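Local coordinates for protein cyclopropane mycolic acid synthase 3 (Mycobacterium tuberculosis, PDB 1L1E) that probably converts a double bond of alpha mycolic acids into a cyclopropane ring, using S-adenosyl-L-methionine as the methylene donor, at residues M66-G72 with V130-I136; W239-E244 with Y262-T267. The contacts are given in a common frame with arbitrary orientation. Residues are numbered along the deposited sequence.

Contact 1. Residues M66-G72 with V130-I136; sequences MTLLDIG and VDRIVSI. With SAH (S-adenosyl-L-homocysteine), chain D.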
loop_
_atom_site.group_PDB
_atom_site.type_symbol
_atom_site.label_atom_id
_atom_site.label_comp_id
_atom_site.label_asym_id
_atom_site.label_seq_id
_atom_site.Cartn_x
_atom_site.Cartn_y
_atom_site.Cartn_z
ATOM N N MET A 66 10.746 1.323 -20.225
ATOM C CA MET A 66 11.158 2.036 -19.013
ATOM C C MET A 66 11.344 1.031 -17.885
ATOM O O MET A 66 10.921 -0.123 -17.986
ATOM C CB MET A 66 10.085 3.028 -18.546
ATOM C CG MET A 66 9.865 4.286 -19.371
ATOM S SD MET A 66 8.518 5.246 -18.579
ATOM C CE MET A 66 8.537 6.731 -19.596
ATOM N N THR A 67 11.960 1.487 -16.798
ATOM C CA THR A 67 12.172 0.655 -15.624
ATOM C C THR A 67 11.320 1.246 -14.500
ATOM O O THR A 67 11.332 2.454 -14.263
ATOM C CB THR A 67 13.656 0.653 -15.183
ATOM O OG1 THR A 67 14.488 0.237 -16.277
ATOM C CG2 THR A 67 13.862 -0.297 -14.002
ATOM N N LEU A 68 10.561 0.391 -13.829
ATOM C CA LEU A 68 9.724 0.819 -12.727
ATOM C C LEU A 68 10.197 0.160 -11.441
ATOM O O LEU A 68 10.503 -1.031 -11.427
ATOM C CB LEU A 68 8.264 0.432 -12.977
ATOM C CG LEU A 68 7.393 0.416 -11.709
ATOM C CD1 LEU A 68 7.117 1.850 -11.251
ATOM C CD2 LEU A 68 6.082 -0.334 -11.989
ATOM N N LEU A 69 10.274 0.956 -10.376
ATOM C CA LEU A 69 10.653 0.474 -9.056
ATOM C C LEU A 69 9.398 0.425 -8.189
ATOM O O LEU A 69 8.670 1.421 -8.077
ATOM C CB LEU A 69 11.659 1.426 -8.385
ATOM C CG LEU A 69 11.911 1.144 -6.902
ATOM C CD1 LEU A 69 12.583 -0.205 -6.726
ATOM C CD2 LEU A 69 12.776 2.260 -6.305
ATOM N N ASP A 70 9.149 -0.727 -7.581
ATOM C CA ASP A 70 8.004 -0.896 -6.692
ATOM C C ASP A 70 8.564 -0.978 -5.283
ATOM O O ASP A 70 9.188 -1.974 -4.925
ATOM C CB ASP A 70 7.259 -2.198 -6.966
ATOM C CG ASP A 70 5.962 -2.301 -6.171
ATOM O OD1 ASP A 70 5.924 -1.804 -5.022
ATOM O OD2 ASP A 70 4.981 -2.880 -6.685
ATOM N N ILE A 71 8.348 0.064 -4.489
ATOM C CA ILE A 71 8.835 0.055 -3.119
ATOM C C ILE A 71 7.809 -0.569 -2.186
ATOM O O ILE A 71 6.769 0.024 -1.909
ATOM C CB ILE A 71 9.200 1.478 -2.654
ATOM C CG1 ILE A 71 10.335 2.010 -3.531
ATOM C CG2 ILE A 71 9.619 1.447 -1.181
ATOM C CD1 ILE A 71 10.947 3.337 -3.066
ATOM N N GLY A 72 8.122 -1.771 -1.699
ATOM C CA GLY A 72 7.216 -2.509 -0.834
ATOM C C GLY A 72 6.236 -3.227 -1.740
ATOM O O GLY A 72 5.017 -3.032 -1.655
ATOM N N VAL A 130 16.202 4.654 -11.870
ATOM C CA VAL A 130 14.992 4.071 -12.451
ATOM C C VAL A 130 14.188 5.219 -13.051
ATOM O O VAL A 130 14.421 6.382 -12.716
ATOM C CB VAL A 130 14.127 3.328 -11.407
ATOM C CG1 VAL A 130 14.924 2.185 -10.801
ATOM C CG2 VAL A 130 13.635 4.293 -10.336
ATOM N N ASP A 131 13.243 4.901 -13.929
ATOM C CA ASP A 131 12.447 5.935 -14.581
ATOM C C ASP A 131 11.264 6.444 -13.770
ATOM O O ASP A 131 10.949 7.640 -13.804
ATOM C CB ASP A 131 11.929 5.434 -15.931
ATOM C CG ASP A 131 13.039 5.187 -16.928
ATOM O OD1 ASP A 131 13.792 6.141 -17.227
ATOM O OD2 ASP A 131 13.149 4.039 -17.412
ATOM N N ARG A 132 10.614 5.535 -13.053
ATOM C CA ARG A 132 9.431 5.867 -12.271
ATOM C C ARG A 132 9.399 5.015 -11.017
ATOM O O ARG A 132 10.103 4.006 -10.926
ATOM C CB ARG A 132 8.166 5.590 -13.100
ATOM C CG ARG A 132 8.106 6.306 -14.450
ATOM C CD ARG A 132 7.938 7.801 -14.274
ATOM N NE ARG A 132 7.584 8.482 -15.520
ATOM C CZ ARG A 132 8.458 8.939 -16.416
ATOM N NH1 ARG A 132 9.763 8.801 -16.223
ATOM N NH2 ARG A 132 8.025 9.542 -17.512
ATOM N N ILE A 133 8.563 5.415 -10.062
ATOM C CA ILE A 133 8.440 4.697 -8.797
ATOM C C ILE A 133 6.989 4.624 -8.359
ATOM O O ILE A 133 6.209 5.556 -8.583
ATOM C CB ILE A 133 9.237 5.402 -7.678
ATOM C CG1 ILE A 133 10.728 5.369 -7.988
ATOM C CG2 ILE A 133 8.973 4.728 -6.321
ATOM C CD1 ILE A 133 11.551 6.222 -7.014
ATOM N N VAL A 134 6.629 3.507 -7.744
ATOM C CA VAL A 134 5.285 3.310 -7.232
ATOM C C VAL A 134 5.437 2.682 -5.847
ATOM O O VAL A 134 6.237 1.758 -5.656
ATOM C CB VAL A 134 4.458 2.361 -8.153
ATOM C CG1 VAL A 134 5.109 0.968 -8.213
ATOM C CG2 VAL A 134 3.028 2.255 -7.637
ATOM N N SER A 135 4.689 3.192 -4.876
ATOM C CA SER A 135 4.741 2.661 -3.516
ATOM C C SER A 135 3.320 2.676 -2.962
ATOM O O SER A 135 2.744 3.739 -2.737
ATOM C CB SER A 135 5.652 3.513 -2.634
ATOM O OG SER A 135 5.805 2.908 -1.358
ATOM N N ILE A 136 2.761 1.491 -2.748
ATOM C CA ILE A 136 1.391 1.376 -2.284
ATOM C C ILE A 136 1.276 0.643 -0.959
ATOM O O ILE A 136 1.539 -0.555 -0.885
ATOM C CB ILE A 136 0.534 0.637 -3.357
ATOM C CG1 ILE A 136 0.532 1.438 -4.657
ATOM C CG2 ILE A 136 -0.889 0.450 -2.873
ATOM C CD1 ILE A 136 -0.050 0.662 -5.845
HETATM N N SAH D . 2.334 -2.827 -2.199
HETATM C CA SAH D . 1.784 -4.162 -1.959
HETATM C CB SAH D . 2.086 -4.626 -0.517
HETATM C CG SAH D . 1.606 -3.708 0.612
HETATM S SD SAH D . 1.992 -4.323 2.258
HETATM C C SAH D . 0.263 -4.173 -2.188
HETATM O O SAH D . -0.276 -3.124 -2.551
HETATM O OXT SAH D . -0.365 -5.219 -1.974
HETATM C "C5'" SAH D . 3.504 -3.374 2.640
HETATM C "C4'" SAH D . 4.735 -3.752 1.807
HETATM O "O4'" SAH D . 5.821 -2.793 1.957
HETATM C "C3'" SAH D . 5.340 -5.099 2.194
HETATM O "O3'" SAH D . 5.799 -5.735 0.979
HETATM C "C2'" SAH D . 6.489 -4.722 3.090
HETATM O "O2'" SAH D . 7.433 -5.787 3.229
HETATM C "C1'" SAH D . 7.010 -3.507 2.384
HETATM N N9 SAH D . 7.872 -2.634 3.211
HETATM C C8 SAH D . 7.686 -2.114 4.451
HETATM N N7 SAH D . 8.623 -1.363 4.926
HETATM C C5 SAH D . 9.559 -1.366 3.900
HETATM C C6 SAH D . 10.841 -0.746 3.731
HETATM N N6 SAH D . 11.401 0.038 4.664
HETATM N N1 SAH D . 11.517 -0.974 2.547
HETATM C C2 SAH D . 10.955 -1.762 1.597
HETATM N N3 SAH D . 9.763 -2.391 1.644
HETATM C C4 SAH D . 9.111 -2.149 2.835
HETATM O O HOH W 1 15.057 2.115 -17.708
HETATM O O HOH W 2 4.205 -0.615 -3.569
#
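The amino nitrogen N of SAH donates to both Gly72 O and Ile136 O, each at 2.7 Å; these carbonyls lie just past strand 67-71 and at the end of strand 132-136, as expected where a Rossmann-like methyltransferase sheet binds its ligand. Gly72 has positive phi (83°), and a CB there would clash with the ribose O4'. Three backbone hydrogen bonds, Val134 N to Leu69 O (2.9 Å), Ile71 N to Val134 O (2.9 Å) and Leu69 N to Arg132 O (3.1 Å), define the parallel pairing of these strands, neighbours at the centre of the sheet. Their axes approach to 4.8 Å at 24°. Before the first bridge, Asp131 pairs with Thr67 through side chain and backbone: Thr67 N donates to Asp131 OD2 (2.9 Å), and Asp131 N to Thr67 O (3.1 Å). On one sheet face, beside Leu69, Ile71 CD1 and Ile133 CG2 are 4.1 Å apart, and both residues also touch helix 147-157. On the other, beneath helix 77-86, Leu68 CD1 meets Val134 CG1 at 3.7 Å.

Contact 2. Residues W239-E244 with Y262-T267; sequences WATALE and YMKYLT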
loop_
_atom_site.group_PDB
_atom_site.type_symbol
_atom_site.label_atom_id
_atom_site.label_comp_id
_atom_site.label_asym_id
_atom_site.label_seq_id
_atom_site.Cartn_x
_atom_site.Cartn_y
_atom_site.Cartn_z
ATOM N N TRP A 239 -12.546 -7.906 3.187
ATOM C CA TRP A 239 -11.517 -8.775 3.755
ATOM C C TRP A 239 -12.072 -9.453 4.997
ATOM O O TRP A 239 -11.796 -10.628 5.251
ATOM C CB TRP A 239 -10.256 -7.992 4.143
ATOM C CG TRP A 239 -9.374 -7.595 2.986
ATOM C CD1 TRP A 239 -9.279 -8.210 1.766
ATOM C CD2 TRP A 239 -8.425 -6.524 2.969
ATOM N NE1 TRP A 239 -8.330 -7.588 0.994
ATOM C CE2 TRP A 239 -7.789 -6.549 1.709
ATOM C CE3 TRP A 239 -8.047 -5.542 3.902
ATOM C CZ2 TRP A 239 -6.799 -5.630 1.353
ATOM C CZ3 TRP A 239 -7.061 -4.626 3.547
ATOM C CH2 TRP A 239 -6.450 -4.676 2.285
ATOM N N ALA A 240 -12.859 -8.709 5.773
ATOM C CA ALA A 240 -13.451 -9.236 6.997
ATOM C C ALA A 240 -14.421 -10.375 6.691
ATOM O O ALA A 240 -14.347 -11.451 7.299
ATOM C CB ALA A 240 -14.175 -8.114 7.752
ATOM N N THR A 241 -15.326 -10.132 5.745
ATOM C CA THR A 241 -16.322 -11.133 5.343
ATOM C C THR A 241 -15.665 -12.434 4.893
ATOM O O THR A 241 -16.129 -13.520 5.225
ATOM C CB THR A 241 -17.220 -10.587 4.197
ATOM O OG1 THR A 241 -17.951 -9.449 4.674
ATOM C CG2 THR A 241 -18.211 -11.656 3.717
ATOM N N ALA A 242 -14.572 -12.313 4.149
ATOM C CA ALA A 242 -13.842 -13.471 3.652
ATOM C C ALA A 242 -13.156 -14.238 4.794
ATOM O O ALA A 242 -13.239 -15.472 4.875
ATOM C CB ALA A 242 -12.813 -13.020 2.624
ATOM N N LEU A 243 -12.489 -13.499 5.679
ATOM C CA LEU A 243 -11.802 -14.101 6.812
ATOM C C LEU A 243 -12.820 -14.850 7.660
ATOM O O LEU A 243 -12.601 -16.000 8.035
ATOM C CB LEU A 243 -11.113 -13.022 7.658
ATOM C CG LEU A 243 -10.341 -13.483 8.900
ATOM C CD1 LEU A 243 -9.349 -14.569 8.537
ATOM C CD2 LEU A 243 -9.618 -12.290 9.512
ATOM N N GLU A 244 -13.939 -14.190 7.952
ATOM C CA GLU A 244 -14.992 -14.794 8.755
ATOM C C GLU A 244 -15.476 -16.113 8.170
ATOM O O GLU A 244 -15.593 -17.105 8.887
ATOM C CB GLU A 244 -16.182 -13.844 8.894
ATOM C CG GLU A 244 -17.328 -14.444 9.695
ATOM C CD GLU A 244 -18.411 -13.438 10.012
ATOM O OE1 GLU A 244 -19.378 -13.805 10.710
ATOM O OE2 GLU A 244 -18.299 -12.285 9.563
ATOM N N TYR A 262 -7.138 -10.047 13.771
ATOM C CA TYR A 262 -7.416 -9.490 12.458
ATOM C C TYR A 262 -8.856 -9.046 12.252
ATOM O O TYR A 262 -9.092 -7.995 11.653
ATOM C CB TYR A 262 -6.981 -10.462 11.358
ATOM C CG TYR A 262 -5.537 -10.228 10.983
ATOM C CD1 TYR A 262 -4.501 -10.668 11.808
ATOM C CD2 TYR A 262 -5.206 -9.471 9.855
ATOM C CE1 TYR A 262 -3.171 -10.355 11.523
ATOM C CE2 TYR A 262 -3.882 -9.151 9.561
ATOM C CZ TYR A 262 -2.872 -9.597 10.400
ATOM O OH TYR A 262 -1.562 -9.290 10.117
ATOM N N MET A 263 -9.817 -9.826 12.737
ATOM C CA MET A 263 -11.219 -9.426 12.588
ATOM C C MET A 263 -11.440 -8.071 13.251
ATOM O O MET A 263 -12.144 -7.217 12.710
ATOM C CB MET A 263 -12.158 -10.452 13.216
ATOM C CG MET A 263 -12.401 -11.695 12.379
ATOM S SD MET A 263 -12.959 -11.344 10.699
ATOM C CE MET A 263 -14.611 -10.608 10.986
ATOM N N LYS A 264 -10.836 -7.885 14.426
ATOM C CA LYS A 264 -10.950 -6.632 15.184
ATOM C C LYS A 264 -10.344 -5.482 14.397
ATOM O O LYS A 264 -10.827 -4.348 14.437
ATOM C CB LYS A 264 -10.226 -6.767 16.529
ATOM C CG LYS A 264 -10.003 -5.467 17.295
ATOM C CD LYS A 264 -9.278 -5.747 18.615
ATOM C CE LYS A 264 -8.699 -4.481 19.251
ATOM N NZ LYS A 264 -9.724 -3.519 19.746
ATOM N N TYR A 265 -9.266 -5.788 13.690
ATOM C CA TYR A 265 -8.573 -4.799 12.886
ATOM C C TYR A 265 -9.411 -4.408 11.675
ATOM O O TYR A 265 -9.661 -3.226 11.431
ATOM C CB TYR A 265 -7.216 -5.372 12.469
ATOM C CG TYR A 265 -6.641 -4.880 11.160
ATOM C CD1 TYR A 265 -6.392 -3.526 10.935
ATOM C CD2 TYR A 265 -6.282 -5.789 10.162
ATOM C CE1 TYR A 265 -5.794 -3.094 9.747
ATOM C CE2 TYR A 265 -5.685 -5.370 8.980
ATOM C CZ TYR A 265 -5.442 -4.028 8.777
ATOM O OH TYR A 265 -4.837 -3.628 7.608
ATOM N N LEU A 266 -9.876 -5.410 10.938
ATOM C CA LEU A 266 -10.649 -5.157 9.735
ATOM C C LEU A 266 -11.984 -4.465 9.993
ATOM O O LEU A 266 -12.298 -3.458 9.351
ATOM C CB LEU A 266 -10.870 -6.474 8.982
ATOM C CG LEU A 266 -9.599 -7.266 8.643
ATOM C CD1 LEU A 266 -10.002 -8.600 8.074
ATOM C CD2 LEU A 266 -8.709 -6.501 7.668
ATOM N N THR A 267 -12.769 -4.995 10.927
ATOM C CA THR A 267 -14.068 -4.404 11.226
ATOM C C THR A 267 -13.928 -3.023 11.849
ATOM O O THR A 267 -14.686 -2.111 11.523
ATOM C CB THR A 267 -14.892 -5.303 12.167
ATOM O OG1 THR A 267 -15.084 -6.583 11.551
ATOM C CG2 THR A 267 -16.266 -4.685 12.427
#
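Helices 229-245 and 256-274 run nearly antiparallel here, their segment axes 9.4 Å apart at closest and 155° between N-to-C directions. Along 262-267, the first contact is made by Tyr262, whose CB lies 3.7 Å from Leu243 CD2; its CA-to-CB bond points toward the other helix, but the ring leads away to Leu18 and Tyr33. Met263 follows with a sideways CB, and its all-m side chain (chi1 -79°, chi2 -53°, chi3 -67°) folds the thioether back over the partner helix. Its SD sits 3.7 Å from both Leu243 CD2 and Ala240 O, while its CE is 4.1 Å from Ala240 CB and 4.2 Å from Glu244 CB. Tyr265 packs its ring on helix 189-199. Leu266, one turn after Tyr262, points toward Ala240, and the small alanine allows close backbone approach: the two CA atoms are 5.7 Å apart, and Leu266 CD1 reaches Ala240 CA at 3.7 Å. Leu266 CD2 meets Trp239 CE3 at 3.9 Å; the indole also contacts Phe26 edge-to-face and Tyr33, whose backbone N is hydrogen-bonded to the bound SAH. At the margin, Thr267 OG1 lies 4.2 Å from Ala240 CB and makes a weak intrahelical hydrogen bond to Met263 O (3.2 Å). With 348 Å² buried and apolar side chains making the closest side-chain contacts, the chemistry implies cohesion by shape and hydrophobic burial.

Contact 1 closes before contact 2 opens along the chain, and the two lie on opposite sides of the chain's centre, their own centres 30 Å apart and their nearest atoms about 9 Å apart without touching. Contact 1 belongs to the central sheet, whereas contact 2 joins two of the helices that follow strand 221-227 and precede strand 279-286, so this helical section is inserted between the last two strands of the sheet. The bound SAH relates them: it is hydrogen-bonded to contact 1, while the Trp239 side chain of contact 2 is about 7 Å away. Cys269, the probable active-site residue, lies further along helix 256-274 itself, so one helix of the pair probably carries a catalytic residue.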